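Local coordinates for tyrosine-protein phosphatase YwqE (PDB 3QY7) that removes phosphate from phosphotyrosine-containing proteins of Bacillus subtilis as a manganese-dependent tyrosine phosphatase with a PHP-like TIM-barrel fold, at residues 8-13 with 20-25; 24-29 with 71-76; 136-141 with 160-165; 165-170 with 178-183. One frame throughout, in Å; residues are numbered along the deposited sequence.

Interaction 1: 8-13 with 20-25; sequences ILPAMD and ADSIEM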
loop_
_atom_site.group_PDB
_atom_site.type_symbol
_atom_site.label_atom_id
_atom_site.label_comp_id
_atom_site.label_asym_id
_atom_site.label_seq_id
_atom_site.Cartn_x
_atom_site.Cartn_y
_atom_site.Cartn_z
ATOM N N ILE A 8 -4.288 8.908 5.686
ATOM C CA ILE A 8 -4.464 9.584 6.967
ATOM C C ILE A 8 -4.228 11.104 6.898
ATOM O O ILE A 8 -4.731 11.835 7.748
ATOM C CB ILE A 8 -3.593 8.932 8.084
ATOM C CG1 ILE A 8 -4.062 9.372 9.478
ATOM C CG2 ILE A 8 -2.109 9.247 7.868
ATOM C CD1 ILE A 8 -3.443 8.534 10.594
ATOM N N LEU A 9 -3.479 11.578 5.901
ATOM C CA LEU A 9 -3.252 13.020 5.770
ATOM C C LEU A 9 -4.554 13.730 5.388
ATOM O O LEU A 9 -5.280 13.265 4.506
ATOM C CB LEU A 9 -2.142 13.333 4.766
ATOM C CG LEU A 9 -0.755 12.829 5.166
ATOM C CD1 LEU A 9 0.285 13.147 4.101
ATOM C CD2 LEU A 9 -0.300 13.345 6.556
ATOM N N PRO A 10 -4.846 14.840 6.067
ATOM C CA PRO A 10 -6.114 15.539 5.867
ATOM C C PRO A 10 -6.115 16.447 4.646
ATOM O O PRO A 10 -5.074 17.028 4.298
ATOM C CB PRO A 10 -6.224 16.393 7.125
ATOM C CG PRO A 10 -4.787 16.757 7.427
ATOM C CD PRO A 10 -4.017 15.494 7.102
ATOM N N ALA A 11 -7.290 16.559 4.021
ATOM C CA ALA A 11 -7.536 17.480 2.911
ATOM C C ALA A 11 -6.543 17.297 1.768
ATOM O O ALA A 11 -6.033 18.274 1.212
ATOM C CB ALA A 11 -7.529 18.933 3.415
ATOM N N MET A 12 -6.256 16.050 1.414
ATOM C CA MET A 12 -5.405 15.754 0.298
ATOM C C MET A 12 -6.069 14.949 -0.761
ATOM O O MET A 12 -5.792 15.040 -1.906
ATOM C CB MET A 12 -4.179 14.972 0.752
ATOM C CG MET A 12 -3.318 15.706 1.636
ATOM S SD MET A 12 -1.598 15.521 1.235
ATOM C CE MET A 12 -0.979 16.903 1.983
ATOM N N ASP A 13 -6.973 14.138 -0.291
ATOM C CA ASP A 13 -7.554 13.096 -1.049
ATOM C C ASP A 13 -8.912 12.637 -0.504
ATOM O O ASP A 13 -9.604 13.344 0.132
ATOM C CB ASP A 13 -6.594 11.994 -1.522
ATOM C CG ASP A 13 -6.094 11.108 -0.389
ATOM O OD1 ASP A 13 -6.596 11.264 0.670
ATOM O OD2 ASP A 13 -5.242 10.325 -0.672
ATOM N N ALA A 20 -9.065 16.472 12.604
ATOM C CA ALA A 20 -9.814 15.699 13.578
ATOM C C ALA A 20 -10.010 14.252 13.098
ATOM O O ALA A 20 -9.886 13.317 13.898
ATOM C CB ALA A 20 -11.160 16.375 13.895
ATOM N N ASP A 21 -10.301 14.077 11.803
ATOM C CA ASP A 21 -10.414 12.724 11.214
ATOM C C ASP A 21 -9.070 12.013 11.310
ATOM O O ASP A 21 -9.012 10.828 11.680
ATOM C CB ASP A 21 -10.821 12.768 9.738
ATOM C CG ASP A 21 -12.199 13.323 9.523
ATOM O OD1 ASP A 21 -13.072 13.146 10.396
ATOM O OD2 ASP A 21 -12.402 13.942 8.465
ATOM N N SER A 22 -7.996 12.727 10.974
ATOM C CA SER A 22 -6.651 12.134 10.988
ATOM C C SER A 22 -6.328 11.549 12.367
ATOM O O SER A 22 -5.796 10.430 12.485
ATOM C CB SER A 22 -5.573 13.166 10.606
ATOM O OG SER A 22 -5.809 13.776 9.345
ATOM N N ILE A 23 -6.657 12.316 13.401
ATOM C CA ILE A 23 -6.416 11.933 14.783
ATOM C C ILE A 23 -7.237 10.699 15.179
ATOM O O ILE A 23 -6.732 9.800 15.862
ATOM C CB ILE A 23 -6.713 13.117 15.727
ATOM C CG1 ILE A 23 -5.680 14.230 15.530
ATOM C CG2 ILE A 23 -6.744 12.664 17.190
ATOM C CD1 ILE A 23 -6.134 15.510 16.165
ATOM N N GLU A 24 -8.496 10.644 14.740
ATOM C CA GLU A 24 -9.326 9.456 15.004
ATOM C C GLU A 24 -8.767 8.213 14.323
ATOM O O GLU A 24 -8.764 7.117 14.904
ATOM C CB GLU A 24 -10.778 9.685 14.594
ATOM C CG GLU A 24 -11.468 10.784 15.383
ATOM C CD GLU A 24 -11.423 10.532 16.875
ATOM O OE1 GLU A 24 -12.074 9.567 17.330
ATOM O OE2 GLU A 24 -10.717 11.282 17.585
ATOM N N MET A 25 -8.284 8.391 13.095
ATOM C CA MET A 25 -7.658 7.286 12.383
ATOM C C MET A 25 -6.396 6.847 13.097
ATOM O O MET A 25 -6.144 5.648 13.223
ATOM C CB MET A 25 -7.357 7.663 10.927
ATOM C CG MET A 25 -8.623 7.865 10.096
ATOM S SD MET A 25 -8.292 8.546 8.452
ATOM C CE MET A 25 -7.456 7.187 7.634
#

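Interaction 2: 24-29 with 71-76; sequences EMARAA and IPLHVL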
loop_
_atom_site.group_PDB
_atom_site.type_symbol
_atom_site.label_atom_id
_atom_site.label_comp_id
_atom_site.label_asym_id
_atom_site.label_seq_id
_atom_site.Cartn_x
_atom_site.Cartn_y
_atom_site.Cartn_z
ATOM N N GLU A 24 -8.496 10.644 14.740
ATOM C CA GLU A 24 -9.326 9.456 15.004
ATOM C C GLU A 24 -8.767 8.213 14.323
ATOM O O GLU A 24 -8.764 7.117 14.904
ATOM C CB GLU A 24 -10.778 9.685 14.594
ATOM C CG GLU A 24 -11.468 10.784 15.383
ATOM C CD GLU A 24 -11.423 10.532 16.875
ATOM O OE1 GLU A 24 -12.074 9.567 17.330
ATOM O OE2 GLU A 24 -10.717 11.282 17.585
ATOM N N MET A 25 -8.284 8.391 13.095
ATOM C CA MET A 25 -7.658 7.286 12.383
ATOM C C MET A 25 -6.396 6.847 13.097
ATOM O O MET A 25 -6.144 5.648 13.223
ATOM C CB MET A 25 -7.357 7.663 10.927
ATOM C CG MET A 25 -8.623 7.865 10.096
ATOM S SD MET A 25 -8.292 8.546 8.452
ATOM C CE MET A 25 -7.456 7.187 7.634
ATOM N N ALA A 26 -5.602 7.814 13.566
ATOM C CA ALA A 26 -4.388 7.476 14.295
ATOM C C ALA A 26 -4.670 6.649 15.564
ATOM O O ALA A 26 -3.971 5.666 15.833
ATOM C CB ALA A 26 -3.622 8.721 14.631
ATOM N N ARG A 27 -5.704 7.039 16.317
ATOM C CA ARG A 27 -6.067 6.306 17.529
ATOM C C ARG A 27 -6.445 4.865 17.174
ATOM O O ARG A 27 -6.043 3.920 17.864
ATOM C CB ARG A 27 -7.200 6.990 18.305
ATOM C CG ARG A 27 -6.821 8.320 18.917
ATOM C CD ARG A 27 -7.832 8.793 19.957
ATOM N NE ARG A 27 -7.431 10.091 20.501
ATOM C CZ ARG A 27 -8.065 11.239 20.269
ATOM N NH1 ARG A 27 -9.160 11.267 19.514
ATOM N NH2 ARG A 27 -7.608 12.368 20.804
ATOM N N ALA A 28 -7.181 4.702 16.077
ATOM C CA ALA A 28 -7.583 3.364 15.627
ATOM C C ALA A 28 -6.372 2.539 15.223
ATOM O O ALA A 28 -6.282 1.352 15.550
ATOM C CB ALA A 28 -8.548 3.457 14.490
ATOM N N ALA A 29 -5.441 3.172 14.503
ATOM C CA ALA A 29 -4.196 2.528 14.105
ATOM C C ALA A 29 -3.442 1.999 15.315
ATOM O O ALA A 29 -2.999 0.858 15.326
ATOM C CB ALA A 29 -3.313 3.496 13.288
ATOM N N ILE A 71 -0.553 10.717 21.230
ATOM C CA ILE A 71 -0.815 9.493 20.456
ATOM C C ILE A 71 0.508 8.925 19.923
ATOM O O ILE A 71 1.225 9.614 19.193
ATOM C CB ILE A 71 -1.803 9.759 19.303
ATOM C CG1 ILE A 71 -3.134 10.289 19.863
ATOM C CG2 ILE A 71 -1.986 8.467 18.454
ATOM C CD1 ILE A 71 -4.063 10.898 18.829
ATOM N N PRO A 72 0.848 7.665 20.291
ATOM C CA PRO A 72 2.153 7.102 19.908
ATOM C C PRO A 72 2.125 6.547 18.481
ATOM O O PRO A 72 2.146 5.342 18.273
ATOM C CB PRO A 72 2.365 5.996 20.942
ATOM C CG PRO A 72 0.973 5.581 21.330
ATOM C CD PRO A 72 0.078 6.753 21.155
ATOM N N LEU A 73 2.066 7.442 17.515
ATOM C CA LEU A 73 2.115 7.071 16.121
ATOM C C LEU A 73 2.995 8.014 15.323
ATOM O O LEU A 73 2.872 9.170 15.477
ATOM C CB LEU A 73 0.733 7.068 15.526
ATOM C CG LEU A 73 0.737 6.496 14.110
ATOM C CD1 LEU A 73 0.234 5.196 14.033
ATOM C CD2 LEU A 73 0.213 7.379 13.066
ATOM N N HIS A 74 3.838 7.481 14.454
ATOM C CA HIS A 74 4.726 8.303 13.618
ATOM C C HIS A 74 4.335 8.146 12.158
ATOM O O HIS A 74 4.229 7.022 11.656
ATOM C CB HIS A 74 6.176 7.863 13.867
ATOM C CG HIS A 74 7.231 8.638 13.125
ATOM N ND1 HIS A 74 7.143 9.985 12.841
ATOM C CD2 HIS A 74 8.456 8.250 12.698
ATOM C CE1 HIS A 74 8.245 10.378 12.228
ATOM N NE2 HIS A 74 9.061 9.347 12.138
ATOM N N VAL A 75 4.080 9.281 11.505
ATOM C CA VAL A 75 3.696 9.333 10.099
ATOM C C VAL A 75 4.911 9.736 9.250
ATOM O O VAL A 75 5.569 10.757 9.510
ATOM C CB VAL A 75 2.526 10.323 9.875
ATOM C CG1 VAL A 75 2.080 10.281 8.423
ATOM C CG2 VAL A 75 1.358 9.948 10.784
ATOM N N LEU A 76 5.204 8.902 8.249
ATOM C CA LEU A 76 6.274 9.142 7.291
ATOM C C LEU A 76 5.700 9.461 5.896
ATOM O O LEU A 76 4.547 9.120 5.592
ATOM C CB LEU A 76 7.194 7.922 7.230
ATOM C CG LEU A 76 7.970 7.719 8.537
ATOM C CD1 LEU A 76 8.612 6.356 8.524
ATOM C CD2 LEU A 76 9.014 8.813 8.719
#

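Interaction 3: 136-141 with 160-165; sequences HPERNR and SQITSG. With FE (Fe (III) ion), chain B.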
loop_
_atom_site.group_PDB
_atom_site.type_symbol
_atom_site.label_atom_id
_atom_site.label_comp_id
_atom_site.label_asym_id
_atom_site.label_seq_id
_atom_site.Cartn_x
_atom_site.Cartn_y
_atom_site.Cartn_z
ATOM N N HIS A 136 -3.080 -2.868 -4.101
ATOM C CA HIS A 136 -4.313 -3.657 -4.092
ATOM C C HIS A 136 -4.624 -4.364 -5.413
ATOM O O HIS A 136 -5.646 -4.082 -6.025
ATOM C CB HIS A 136 -5.515 -2.823 -3.630
ATOM C CG HIS A 136 -5.645 -1.499 -4.313
ATOM N ND1 HIS A 136 -6.001 -1.372 -5.642
ATOM C CD2 HIS A 136 -5.474 -0.237 -3.850
ATOM C CE1 HIS A 136 -6.047 -0.091 -5.957
ATOM N NE2 HIS A 136 -5.740 0.619 -4.886
ATOM N N PRO A 137 -3.758 -5.294 -5.824
ATOM C CA PRO A 137 -4.017 -5.977 -7.092
ATOM C C PRO A 137 -5.330 -6.765 -7.057
ATOM O O PRO A 137 -5.947 -6.964 -8.120
ATOM C CB PRO A 137 -2.810 -6.915 -7.246
ATOM C CG PRO A 137 -2.324 -7.130 -5.830
ATOM C CD PRO A 137 -2.519 -5.780 -5.187
ATOM N N GLU A 138 -5.755 -7.190 -5.860
ATOM C CA GLU A 138 -7.026 -7.934 -5.697
ATOM C C GLU A 138 -8.265 -7.115 -6.082
ATOM O O GLU A 138 -9.328 -7.679 -6.384
ATOM C CB GLU A 138 -7.151 -8.499 -4.263
ATOM C CG GLU A 138 -7.657 -7.509 -3.167
ATOM C CD GLU A 138 -6.611 -6.517 -2.647
ATOM O OE1 GLU A 138 -6.909 -5.870 -1.631
ATOM O OE2 GLU A 138 -5.510 -6.378 -3.216
ATOM N N ARG A 139 -8.136 -5.792 -6.059
ATOM C CA ARG A 139 -9.216 -4.867 -6.381
ATOM C C ARG A 139 -9.226 -4.459 -7.855
ATOM O O ARG A 139 -10.024 -3.606 -8.255
ATOM C CB ARG A 139 -9.121 -3.611 -5.508
ATOM C CG ARG A 139 -9.705 -3.750 -4.114
ATOM C CD ARG A 139 -11.160 -3.293 -4.144
ATOM N NE ARG A 139 -11.628 -2.853 -2.835
ATOM C CZ ARG A 139 -12.815 -2.301 -2.601
ATOM N NH1 ARG A 139 -13.680 -2.098 -3.593
ATOM N NH2 ARG A 139 -13.133 -1.950 -1.365
ATOM N N ASN A 140 -8.334 -5.050 -8.646
ATOM C CA ASN A 140 -8.264 -4.765 -10.077
ATOM C C ASN A 140 -9.096 -5.777 -10.876
ATOM O O ASN A 140 -8.874 -6.984 -10.777
ATOM C CB ASN A 140 -6.810 -4.790 -10.553
ATOM C CG ASN A 140 -6.673 -4.400 -12.001
ATOM O OD1 ASN A 140 -6.814 -5.236 -12.888
ATOM N ND2 ASN A 140 -6.382 -3.128 -12.247
ATOM N N ARG A 141 -10.031 -5.265 -11.675
ATOM C CA ARG A 141 -10.958 -6.116 -12.441
ATOM C C ARG A 141 -10.239 -7.083 -13.385
ATOM O O ARG A 141 -10.599 -8.262 -13.450
ATOM C CB ARG A 141 -11.970 -5.276 -13.229
ATOM C CG ARG A 141 -13.307 -6.001 -13.502
ATOM C CD ARG A 141 -13.918 -5.705 -14.879
ATOM N NE ARG A 141 -13.931 -4.285 -15.232
ATOM C CZ ARG A 141 -14.961 -3.461 -15.051
ATOM N NH1 ARG A 141 -16.091 -3.893 -14.505
ATOM N NH2 ARG A 141 -14.856 -2.188 -15.416
ATOM N N SER A 160 3.743 -6.695 -4.590
ATOM C CA SER A 160 2.381 -6.173 -4.443
ATOM C C SER A 160 1.901 -6.148 -2.990
ATOM O O SER A 160 2.426 -6.865 -2.135
ATOM C CB SER A 160 1.376 -6.912 -5.353
ATOM O OG SER A 160 0.910 -8.113 -4.777
ATOM N N GLN A 161 0.893 -5.326 -2.759
ATOM C CA GLN A 161 0.363 -5.072 -1.421
ATOM C C GLN A 161 -1.145 -5.298 -1.428
ATOM O O GLN A 161 -1.888 -4.640 -2.170
ATOM C CB GLN A 161 0.733 -3.639 -0.997
ATOM C CG GLN A 161 -0.118 -3.084 0.158
ATOM C CD GLN A 161 -1.294 -2.273 -0.329
ATOM O OE1 GLN A 161 -1.160 -1.428 -1.210
ATOM N NE2 GLN A 161 -2.465 -2.486 0.290
ATOM N N ILE A 162 -1.573 -6.237 -0.589
ATOM C CA ILE A 162 -2.976 -6.567 -0.413
ATOM C C ILE A 162 -3.577 -5.688 0.677
ATOM O O ILE A 162 -2.866 -5.206 1.563
ATOM C CB ILE A 162 -3.161 -8.067 -0.100
ATOM C CG1 ILE A 162 -4.591 -8.510 -0.423
ATOM C CG2 ILE A 162 -2.734 -8.431 1.338
ATOM C CD1 ILE A 162 -4.597 -9.758 -1.236
ATOM N N THR A 163 -4.882 -5.477 0.603
ATOM C CA THR A 163 -5.581 -4.646 1.589
ATOM C C THR A 163 -6.047 -5.499 2.759
ATOM O O THR A 163 -6.632 -6.557 2.541
ATOM C CB THR A 163 -6.843 -3.976 0.977
ATOM O OG1 THR A 163 -6.542 -3.468 -0.340
ATOM C CG2 THR A 163 -7.328 -2.839 1.849
ATOM N N SER A 164 -5.795 -5.039 3.988
ATOM C CA SER A 164 -6.258 -5.746 5.189
ATOM C C SER A 164 -7.744 -6.005 5.092
ATOM O O SER A 164 -8.175 -7.125 5.320
ATOM C CB SER A 164 -5.956 -4.975 6.476
ATOM O OG SER A 164 -4.553 -4.826 6.694
ATOM N N GLY A 165 -8.509 -4.984 4.727
ATOM C CA GLY A 165 -9.963 -5.136 4.663
ATOM C C GLY A 165 -10.428 -6.232 3.718
ATOM O O GLY A 165 -11.421 -6.910 3.995
HETATM FE FE FE B . -6.006 2.804 -4.655
HETATM O O HOH W 1 -8.186 2.323 -4.679
HETATM O O HOH W 2 -5.797 2.603 -2.621
#

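Interaction 4: 165-170 with 178-183; sequences GSLAGI and FSLRLV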
loop_
_atom_site.group_PDB
_atom_site.type_symbol
_atom_site.label_atom_id
_atom_site.label_comp_id
_atom_site.label_asym_id
_atom_site.label_seq_id
_atom_site.Cartn_x
_atom_site.Cartn_y
_atom_site.Cartn_z
ATOM N N GLY A 165 -8.509 -4.984 4.727
ATOM C CA GLY A 165 -9.963 -5.136 4.663
ATOM C C GLY A 165 -10.428 -6.232 3.718
ATOM O O GLY A 165 -11.421 -6.910 3.995
ATOM N N SER A 166 -9.725 -6.418 2.600
ATOM C CA SER A 166 -10.064 -7.474 1.639
ATOM C C SER A 166 -10.000 -8.849 2.270
ATOM O O SER A 166 -10.932 -9.654 2.129
ATOM C CB SER A 166 -9.130 -7.431 0.424
ATOM O OG SER A 166 -9.264 -6.199 -0.251
ATOM N N LEU A 167 -8.889 -9.122 2.947
ATOM C CA LEU A 167 -8.689 -10.346 3.709
ATOM C C LEU A 167 -9.699 -10.505 4.843
ATOM O O LEU A 167 -10.114 -11.632 5.131
ATOM C CB LEU A 167 -7.263 -10.405 4.272
ATOM C CG LEU A 167 -6.161 -10.653 3.224
ATOM C CD1 LEU A 167 -4.792 -10.353 3.792
ATOM C CD2 LEU A 167 -6.221 -12.080 2.653
ATOM N N ALA A 168 -10.094 -9.385 5.454
ATOM C CA ALA A 168 -10.991 -9.384 6.621
ATOM C C ALA A 168 -12.464 -9.522 6.227
ATOM O O ALA A 168 -13.317 -9.770 7.083
ATOM C CB ALA A 168 -10.780 -8.125 7.462
ATOM N N GLY A 169 -12.756 -9.353 4.939
ATOM C CA GLY A 169 -14.120 -9.507 4.413
ATOM C C GLY A 169 -14.999 -8.264 4.402
ATOM O O GLY A 169 -16.169 -8.347 3.991
ATOM N N ILE A 170 -14.463 -7.113 4.825
ATOM C CA ILE A 170 -15.285 -5.882 4.928
ATOM C C ILE A 170 -15.673 -5.269 3.580
ATOM O O ILE A 170 -16.487 -4.336 3.509
ATOM C CB ILE A 170 -14.672 -4.802 5.864
ATOM C CG1 ILE A 170 -13.433 -4.162 5.226
ATOM C CG2 ILE A 170 -14.412 -5.382 7.273
ATOM C CD1 ILE A 170 -12.859 -2.980 5.992
ATOM N N PHE A 178 -10.712 -14.231 -3.263
ATOM C CA PHE A 178 -9.694 -13.951 -4.277
ATOM C C PHE A 178 -8.339 -13.613 -3.642
ATOM O O PHE A 178 -7.287 -14.057 -4.109
ATOM C CB PHE A 178 -10.151 -12.845 -5.222
ATOM C CG PHE A 178 -9.189 -12.584 -6.350
ATOM C CD1 PHE A 178 -8.752 -13.625 -7.171
ATOM C CD2 PHE A 178 -8.727 -11.306 -6.596
ATOM C CE1 PHE A 178 -7.861 -13.391 -8.212
ATOM C CE2 PHE A 178 -7.834 -11.063 -7.650
ATOM C CZ PHE A 178 -7.401 -12.103 -8.444
ATOM N N SER A 179 -8.383 -12.858 -2.554
ATOM C CA SER A 179 -7.174 -12.387 -1.892
ATOM C C SER A 179 -6.356 -13.543 -1.347
ATOM O O SER A 179 -5.124 -13.554 -1.434
ATOM C CB SER A 179 -7.547 -11.432 -0.754
ATOM O OG SER A 179 -8.277 -10.319 -1.214
ATOM N N LEU A 180 -7.043 -14.524 -0.767
ATOM C CA LEU A 180 -6.397 -15.718 -0.258
ATOM C C LEU A 180 -5.701 -16.519 -1.367
ATOM O O LEU A 180 -4.640 -17.088 -1.141
ATOM C CB LEU A 180 -7.410 -16.590 0.492
ATOM C CG LEU A 180 -7.818 -16.064 1.871
ATOM C CD1 LEU A 180 -8.979 -16.903 2.385
ATOM C CD2 LEU A 180 -6.636 -16.142 2.841
ATOM N N ARG A 181 -6.312 -16.539 -2.553
ATOM C CA ARG A 181 -5.701 -17.148 -3.740
ATOM C C ARG A 181 -4.371 -16.485 -4.078
ATOM O O ARG A 181 -3.370 -17.180 -4.271
ATOM C CB ARG A 181 -6.664 -17.120 -4.939
ATOM C CG ARG A 181 -7.809 -18.128 -4.798
ATOM C CD ARG A 181 -8.924 -17.877 -5.792
ATOM N NE ARG A 181 -8.511 -18.073 -7.180
ATOM C CZ ARG A 181 -9.108 -17.499 -8.221
ATOM N NH1 ARG A 181 -10.143 -16.686 -8.041
ATOM N NH2 ARG A 181 -8.672 -17.730 -9.448
ATOM N N LEU A 182 -4.359 -15.154 -4.107
ATOM C CA LEU A 182 -3.128 -14.394 -4.415
ATOM C C LEU A 182 -2.035 -14.615 -3.367
ATOM O O LEU A 182 -0.858 -14.801 -3.704
ATOM C CB LEU A 182 -3.445 -12.901 -4.577
ATOM C CG LEU A 182 -4.444 -12.481 -5.670
ATOM C CD1 LEU A 182 -4.599 -10.964 -5.812
ATOM C CD2 LEU A 182 -4.086 -13.146 -7.021
ATOM N N VAL A 183 -2.425 -14.605 -2.092
ATOM C CA VAL A 183 -1.466 -14.852 -1.015
ATOM C C VAL A 183 -0.841 -16.252 -1.122
ATOM O O VAL A 183 0.370 -16.405 -1.018
ATOM C CB VAL A 183 -2.068 -14.647 0.408
ATOM C CG1 VAL A 183 -1.042 -15.044 1.456
ATOM C CG2 VAL A 183 -2.501 -13.167 0.626
#

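Interaction 1: 8-13 with 20-25
Two first torsions set up the meeting of Ile8 with Ser22 and Met25. In Ile8, chi1 (-164°) places CG1 anti to the backbone N, where it lies 3.6 Å from Ser22 O and 4.0 Å from Met25 CB; in Ser22, OG stands anti to the carbonyl carbon, beside its own N (chi1 -56°). That hydroxyl donates to Ile8 O at 2.7 Å, almost in line with the carbonyl, the angle at the oxygen being 171°. Pro10 closes over the same spot, with its CD 3.3 Å from Ser22 OG. Ile8 and Met25 slide past one another in opposite directions, and the thioether, bent at its last torsion, brings Met25 CE to 3.9 Å from Ile8 CA. The loop that follows strand 2-3 is thereby fastened to helix 19-31, the first helix of this TIM-barrel chain. Around the contact, Leu62 of helix 52-68 touches Ser22, and Asp13, farther along the loop, bonds to His7, an iron ligand. The chemistry is that of a buried loop carbonyl satisfied by one short hydroxyl bond, with aliphatic groups packed about it; the same hydroxyl also makes a weak bond to Asp18 O, just ahead of its helix.

Interaction 2: 24-29 with 71-76
Ile71 and Leu73 meet Ala26, Arg27 and Ala29 where helix 19-31 packs against the approach to strand 74-76, a helix-on-sheet contact in the outer layer of the TIM barrel. The first shell is aliphatic, and no hydrogen bond crosses it. Ile71 reaches the helix with both branches: CG2 faces Ala26 CB at 4.2 Å, and CD1 sits 3.8 Å from Arg27 CG. Leu73 follows two residues on, its CD1 lying 4.0 Å from Ala29 CB, so the small methyls of Ala26 and Ala29 let the larger side chains come close to the helix. Arg27 and Ile71 cross at about a right angle, and the arginine chain, extended from CG to NE, passes the isoleucine tip.

The second shell fixes these groups. Within the helix, Glu24 OE2 pairs with Arg27 NH1 in a salt bridge one turn apart, and a weak, long ion pair links Arg27 to Glu69. On the other side, Pro72 is the centre of an inverse gamma turn, closed by Leu73 N bonding to Ile71 O at 2.9 Å, which lets the residues before and after it both direct their side chains at the helix. Beyond them, Ile37 of the neighbouring strand touches Ala29 and Leu73, while Leu66 of helix 52-68 touches Ala26. At the polar margin, Ile71 CD1 also lies 3.8 Å from Arg27 NE, approaching the guanidinium obliquely.

Interaction 3: 136-141 with 160-165
Thr163 grips the carboxylate of Glu138 twice, joining the loop after strand 131-135 to the C-terminal end of strand 159-163, the end of a TIM barrel where active sites lie. Both donors go to Glu138 OE1. The hydroxyl Thr163 OG1 gives a 2.8 Å bond on the syn side, only 18° out of the carboxylate plane, whereas the backbone Thr163 N comes from above that plane at 3.0 Å. Ser166 OG is a third hydrogen-bonding partner of the same oxygen, just beyond the strand. Such a cluster would be expected to stabilise negative charge on the glutamate, although its other oxygen, OE2, is buried without a polar partner.

A bend at chi2 (-78°) turns Glu138 CD toward the strand; the Glu138 and Ile162 side chains cross at about a right angle, with Glu138 CD 3.6 Å from Ile162 CG1. A weak bond from His136 N to Gln161 O, bent at the hydrogen, links the start of the loop to the strand, and Pro137 continues the packing, its CG 3.5 Å from Ser160 OG. The polar ends of the Ser160 and Gln161 side chains have partners outside the two segments: Ser160 OG with Leu187 O, and Gln161 OE1 with His5, a ligand of the other iron.

The contact thus holds the base of a metal ligand. His136 CB touches Thr163 OG1, and its imidazole extends into the active site, where Glu80, Glu108 and two waters also bind the iron; His136 NE2 coordinates that ion at 2.2 Å.

Interaction 4: 165-170 with 178-183
Leu167 and Ser166 of helix 164-168 lie against Ser179, Leu180 and Val183 of helix 173-184, two successive helices, linked by a short connection, that pack together on the outside of the TIM barrel.

The apolar part centres on one methyl. Leu167 CD2 reaches Ser179 CB at 3.7 Å, Leu180 CD2 at 4.1 Å and, more loosely, Val183 CG2. Chi1 (-71°) sets Leu167 CG anti to the carbonyl carbon, and of the two methyls it is CD2, not the anti CD1, that meets the neighbouring helix; the Leu167 and Leu180 side chains cross obliquely. Ala208 and Phe216 of helix 205-216 border this cluster, touching Leu167 and Leu180 respectively, and Ile162 lies beneath Leu167 and Ser179 on the barrel strand.

The polar groups do not bond across the interface. Ser166 OG turns to Glu138, and Ser179 OG bonds to Leu175 O one turn back in its own helix, so the two hydroxyls serve different partners although their residues are in contact.

The backbone ends the first helix with a Schellman motif. Gly169 takes positive phi (90°), where a side chain would press on the preceding carbonyl O, and Ile170 N bonds back to Gly165 O at 3.2 Å. Gly165 itself lies close under Ile170 CD1, leaving no room for a CB. Where the two serines meet, Ser166 CB lies 3.4 Å from Ser179 OG.

The four contacts form two pairs in one barrel. Interactions 1 and 2 have centres about 10 Å apart and share helix 19-31, with Glu24 and Met25 common to both; Ile23 of the first packs on Ile71 of the second. Interactions 3 and 4 lie about 8 Å apart, share Gly165 and helix 164-168, and are joined by Glu138 and Ser166. Between the pairs the centres are 22 to 25 Å apart, with no touch, and the second pair follows along the chain. The first lies beside the three-stranded sheet, the second at the five-stranded one, whose strand 159-163 enters interaction 3. His5 and His7 follow strand 2-3 and His136 follows strand 131-135, so both parts supply metal ligands.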